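Local coordinates for protein N-acyl-D-glutamate deacylase (Bordetella bronchiseptica, PDB 3GIQ) that probably hydrolyses N-acyl-D-glutamate to D-glutamate and a carboxylate, as a zinc-containing member of the amidohydrolase family, at residues L279-Y284 / P358-G363. Residues are numbered along the deposited sequence; the frame is centred on the assembly and turned at random.
Sequences LDIYPY and PCCMVG. With G01 (N-[(R)-hydroxy(methyl)phosphoryl]-D-glutamic acid), chain C.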
ATOM      1  N   LEU A 279      -7.850   8.361  -1.297  1.00 10.60           N
ATOM      2  CA  LEU A 279      -7.530   7.725  -0.031  1.00 10.58           C
ATOM      3  C   LEU A 279      -7.505   6.227  -0.241  1.00  9.69           C
ATOM      4  O   LEU A 279      -7.792   5.741  -1.332  1.00  9.51           O
ATOM      5  CB  LEU A 279      -8.587   8.073   1.027  1.00 11.10           C
ATOM      6  CG  LEU A 279     -10.045   7.693   0.729  1.00 10.13           C
ATOM      7  CD1 LEU A 279     -10.818   7.549   2.026  1.00 11.47           C
ATOM      8  CD2 LEU A 279     -10.690   8.753  -0.160  1.00  9.63           C
ATOM      9  N   ASP A 280      -7.139   5.498   0.805  1.00  9.92           N
ATOM     10  CA  ASP A 280      -7.115   4.050   0.733  1.00 10.76           C
ATOM     11  C   ASP A 280      -7.351   3.452   2.106  1.00 10.07           C
ATOM     12  O   ASP A 280      -7.198   4.127   3.127  1.00 11.21           O
ATOM     13  CB  ASP A 280      -5.783   3.545   0.144  1.00 10.77           C
ATOM     14  CG  ASP A 280      -4.564   4.057   0.899  1.00 13.91           C
ATOM     15  OD1 ASP A 280      -4.300   3.577   2.023  1.00 13.85           O
ATOM     16  OD2 ASP A 280      -3.866   4.947   0.361  1.00 15.43           O
ATOM     17  N   ILE A 281      -7.763   2.191   2.118  1.00 10.36           N
ATOM     18  CA  ILE A 281      -8.011   1.471   3.358  1.00 11.18           C
ATOM     19  C   ILE A 281      -7.667   0.009   3.157  1.00 11.01           C
ATOM     20  O   ILE A 281      -7.517  -0.454   2.023  1.00 10.39           O
ATOM     21  CB  ILE A 281      -9.517   1.531   3.789  1.00 10.59           C
ATOM     22  CG1 ILE A 281     -10.425   0.932   2.702  1.00 11.54           C
ATOM     23  CG2 ILE A 281      -9.930   2.963   4.062  1.00 10.15           C
ATOM     24  CD1 ILE A 281     -10.599  -0.586   2.763  1.00 12.63           C
ATOM     25  N   TYR A 282      -7.505  -0.698   4.270  1.00 11.84           N
ATOM     26  CA  TYR A 282      -7.306  -2.138   4.249  1.00  9.94           C
ATOM     27  C   TYR A 282      -8.613  -2.549   4.932  1.00 10.28           C
ATOM     28  O   TYR A 282      -9.102  -1.851   5.824  1.00  9.19           O
ATOM     29  CB  TYR A 282      -6.060  -2.566   5.036  1.00 10.44           C
ATOM     30  CG  TYR A 282      -5.848  -1.867   6.351  1.00 10.78           C
ATOM     31  CD1 TYR A 282      -6.511  -2.289   7.507  1.00 12.29           C
ATOM     32  CD2 TYR A 282      -4.960  -0.797   6.450  1.00 10.71           C
ATOM     33  CE1 TYR A 282      -6.287  -1.664   8.729  1.00 12.33           C
ATOM     34  CE2 TYR A 282      -4.729  -0.162   7.666  1.00 10.29           C
ATOM     35  CZ  TYR A 282      -5.395  -0.603   8.801  1.00 10.89           C
ATOM     36  OH  TYR A 282      -5.165   0.014  10.004  1.00 11.03           O
ATOM     37  N   PRO A 283      -9.211  -3.669   4.506  1.00 10.51           N
ATOM     38  CA  PRO A 283     -10.482  -4.154   5.057  1.00 10.83           C
ATOM     39  C   PRO A 283     -10.497  -4.827   6.430  1.00 10.07           C
ATOM     40  O   PRO A 283     -10.999  -5.941   6.563  1.00 11.88           O
ATOM     41  CB  PRO A 283     -10.978  -5.078   3.954  1.00  9.93           C
ATOM     42  CG  PRO A 283      -9.700  -5.729   3.504  1.00 11.53           C
ATOM     43  CD  PRO A 283      -8.714  -4.569   3.448  1.00  9.82           C
ATOM     44  N   TYR A 284      -9.978  -4.141   7.446  1.00  9.82           N
ATOM     45  CA  TYR A 284      -9.933  -4.685   8.807  1.00 10.70           C
ATOM     46  C   TYR A 284     -10.101  -3.577   9.845  1.00 10.94           C
ATOM     47  O   TYR A 284      -9.716  -2.427   9.604  1.00 10.40           O
ATOM     48  CB  TYR A 284      -8.596  -5.378   9.059  1.00  9.65           C
ATOM     49  CG  TYR A 284      -8.242  -6.463   8.069  1.00 10.89           C
ATOM     50  CD1 TYR A 284      -8.452  -7.814   8.370  1.00 11.06           C
ATOM     51  CD2 TYR A 284      -7.657  -6.144   6.848  1.00 11.16           C
ATOM     52  CE1 TYR A 284      -8.073  -8.817   7.469  1.00 11.71           C
ATOM     53  CE2 TYR A 284      -7.282  -7.129   5.945  1.00 11.26           C
ATOM     54  CZ  TYR A 284      -7.486  -8.461   6.259  1.00 11.39           C
ATOM     55  OH  TYR A 284      -7.079  -9.425   5.361  1.00 11.54           O
ATOM     56  N   PRO A 358     -16.105   7.287  -3.295  1.00 11.78           N
ATOM     57  CA  PRO A 358     -15.675   7.199  -4.695  1.00 12.53           C
ATOM     58  C   PRO A 358     -14.173   7.242  -4.969  1.00 12.84           C
ATOM     59  O   PRO A 358     -13.715   6.714  -5.980  1.00 12.84           O
ATOM     60  CB  PRO A 358     -16.405   8.369  -5.355  1.00 14.05           C
ATOM     61  CG  PRO A 358     -17.654   8.494  -4.534  1.00 13.53           C
ATOM     62  CD  PRO A 358     -17.121   8.343  -3.129  1.00 12.25           C
ATOM     63  N   CYS A 359     -13.404   7.863  -4.081  1.00 12.71           N
ATOM     64  CA  CYS A 359     -11.965   7.966  -4.298  1.00 12.05           C
ATOM     65  C   CYS A 359     -11.127   7.033  -3.433  1.00 12.79           C
ATOM     66  O   CYS A 359      -9.914   7.217  -3.309  1.00 12.01           O
ATOM     67  CB  CYS A 359     -11.512   9.410  -4.076  1.00 12.70           C
ATOM     68  SG  CYS A 359     -12.264  10.598  -5.220  1.00 15.07           S
ATOM     69  N   CYS A 360     -11.762   6.018  -2.854  1.00 11.13           N
ATOM     70  CA  CYS A 360     -11.033   5.094  -1.997  1.00 10.85           C
ATOM     71  C   CYS A 360     -10.487   3.881  -2.739  1.00 11.13           C
ATOM     72  O   CYS A 360     -11.224   3.142  -3.397  1.00 10.08           O
ATOM     73  CB  CYS A 360     -11.915   4.631  -0.835  1.00  9.94           C
ATOM     74  SG  CYS A 360     -10.961   3.884   0.511  1.00 11.02           S
ATOM     75  N   MET A 361      -9.180   3.690  -2.614  1.00  9.89           N
ATOM     76  CA  MET A 361      -8.474   2.579  -3.241  1.00 10.62           C
ATOM     77  C   MET A 361      -8.180   1.566  -2.145  1.00 10.29           C
ATOM     78  O   MET A 361      -8.457   1.816  -0.971  1.00 11.32           O
ATOM     79  CB  MET A 361      -7.150   3.070  -3.840  1.00 11.36           C
ATOM     80  CG  MET A 361      -7.292   4.255  -4.786  1.00 12.73           C
ATOM     81  SD  MET A 361      -5.699   5.015  -5.187  1.00 12.71           S
ATOM     82  CE  MET A 361      -5.367   5.908  -3.669  1.00 11.79           C
ATOM     83  N   VAL A 362      -7.618   0.424  -2.523  1.00  9.71           N
ATOM     84  CA  VAL A 362      -7.276  -0.594  -1.541  1.00 10.55           C
ATOM     85  C   VAL A 362      -5.766  -0.616  -1.317  1.00 10.86           C
ATOM     86  O   VAL A 362      -4.988  -0.683  -2.270  1.00 11.80           O
ATOM     87  CB  VAL A 362      -7.726  -2.001  -1.997  1.00 10.64           C
ATOM     88  CG1 VAL A 362      -7.364  -3.033  -0.934  1.00 11.18           C
ATOM     89  CG2 VAL A 362      -9.227  -2.011  -2.248  1.00 11.50           C
ATOM     90  N   GLY A 363      -5.365  -0.533  -0.053  1.00 10.61           N
ATOM     91  CA  GLY A 363      -3.956  -0.569   0.304  1.00 10.71           C
ATOM     92  C   GLY A 363      -3.824  -1.608   1.401  1.00 11.65           C
ATOM     93  O   GLY A 363      -4.366  -1.426   2.491  1.00 12.48           O
TER
HETATM   94  CD  G01 C 481      -2.063   3.405  14.225  1.00 13.01           C
HETATM   95  CG  G01 C 481      -2.182   3.227  12.711  1.00  9.99           C
HETATM   96  CB  G01 C 481      -1.004   2.394  12.188  1.00 10.65           C
HETATM   97  CA  G01 C 481      -0.923   2.036  10.679  1.00 10.53           C
HETATM   98  C   G01 C 481      -2.146   1.168  10.306  1.00 12.11           C
HETATM   99  C6  G01 C 481       2.955   1.196   9.517  1.00 10.96           C
HETATM  100  P   G01 C 481       1.418   2.082   9.319  1.00 11.28           P
HETATM  101  OPA G01 C 481       0.952   1.879   7.813  1.00 10.64           O
HETATM  102  OPB G01 C 481       1.634   3.519   9.616  1.00 12.03           O
HETATM  103  N   G01 C 481       0.324   1.335  10.267  1.00  9.61           N
HETATM  104  O   G01 C 481      -2.080  -0.067  10.452  1.00 11.82           O
HETATM  105  OXT G01 C 481      -3.143   1.780   9.872  1.00 12.03           O
HETATM  106  OE1 G01 C 481      -2.358   2.419  14.938  1.00 11.63           O
HETATM  107  OE2 G01 C 481      -1.668   4.515  14.623  1.00 12.31           O
HETATM  108  O   HOH W   1      -4.469   1.360   3.564  1.00 15.86           O
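Cys360 SG packs against the Ile281 side chain, 3.7 Å from its CG1 and almost as near its CG2. The thiol gets there because it lies opposite the backbone N (chi1 -163°), while Cys360 CB rests against Leu279 CG at 3.9 Å. On the face carrying Asp280 and Met361, the methionine chain bends at chi3 (-76°) and brings CE back to 3.4 Å from Leu279 O. Met361 N donates to Leu279 O at 2.8 Å. The backbones run parallel: Leu279 N donates to Cys359 O, Ile281 N to Met361 O and Gly363 N to Ile281 O, the last nearly straight at 173°. These neighbouring strands belong to the TIM-type barrel of the amidohydrolases, and the segments finish near the active-site end. There a water donates to both Asp280 OD1 (2.7 Å) and Gly363 O (3.0 Å), bridging the Asp280 carboxylate and the Gly363 carbonyl; OD1 also accepts the backbone N-H of His248. Just beyond, Tyr282 lays CB 3.3 Å from Gly363 O and sends its ring to the ligand N-(methylphosphoryl)-D-glutamate, where Tyr282 OH donates to alpha-carboxylate OXT at 2.7 Å, in the ring plane. Arg376 makes a cation-pi contact with this ring and also hydrogen-bonds the ligand through NH1. Ile354 and Phe355 of helix 348-356 pack on Ile281; on the other face, Leu407 and Phe412 of helix 406-412 touch Met361.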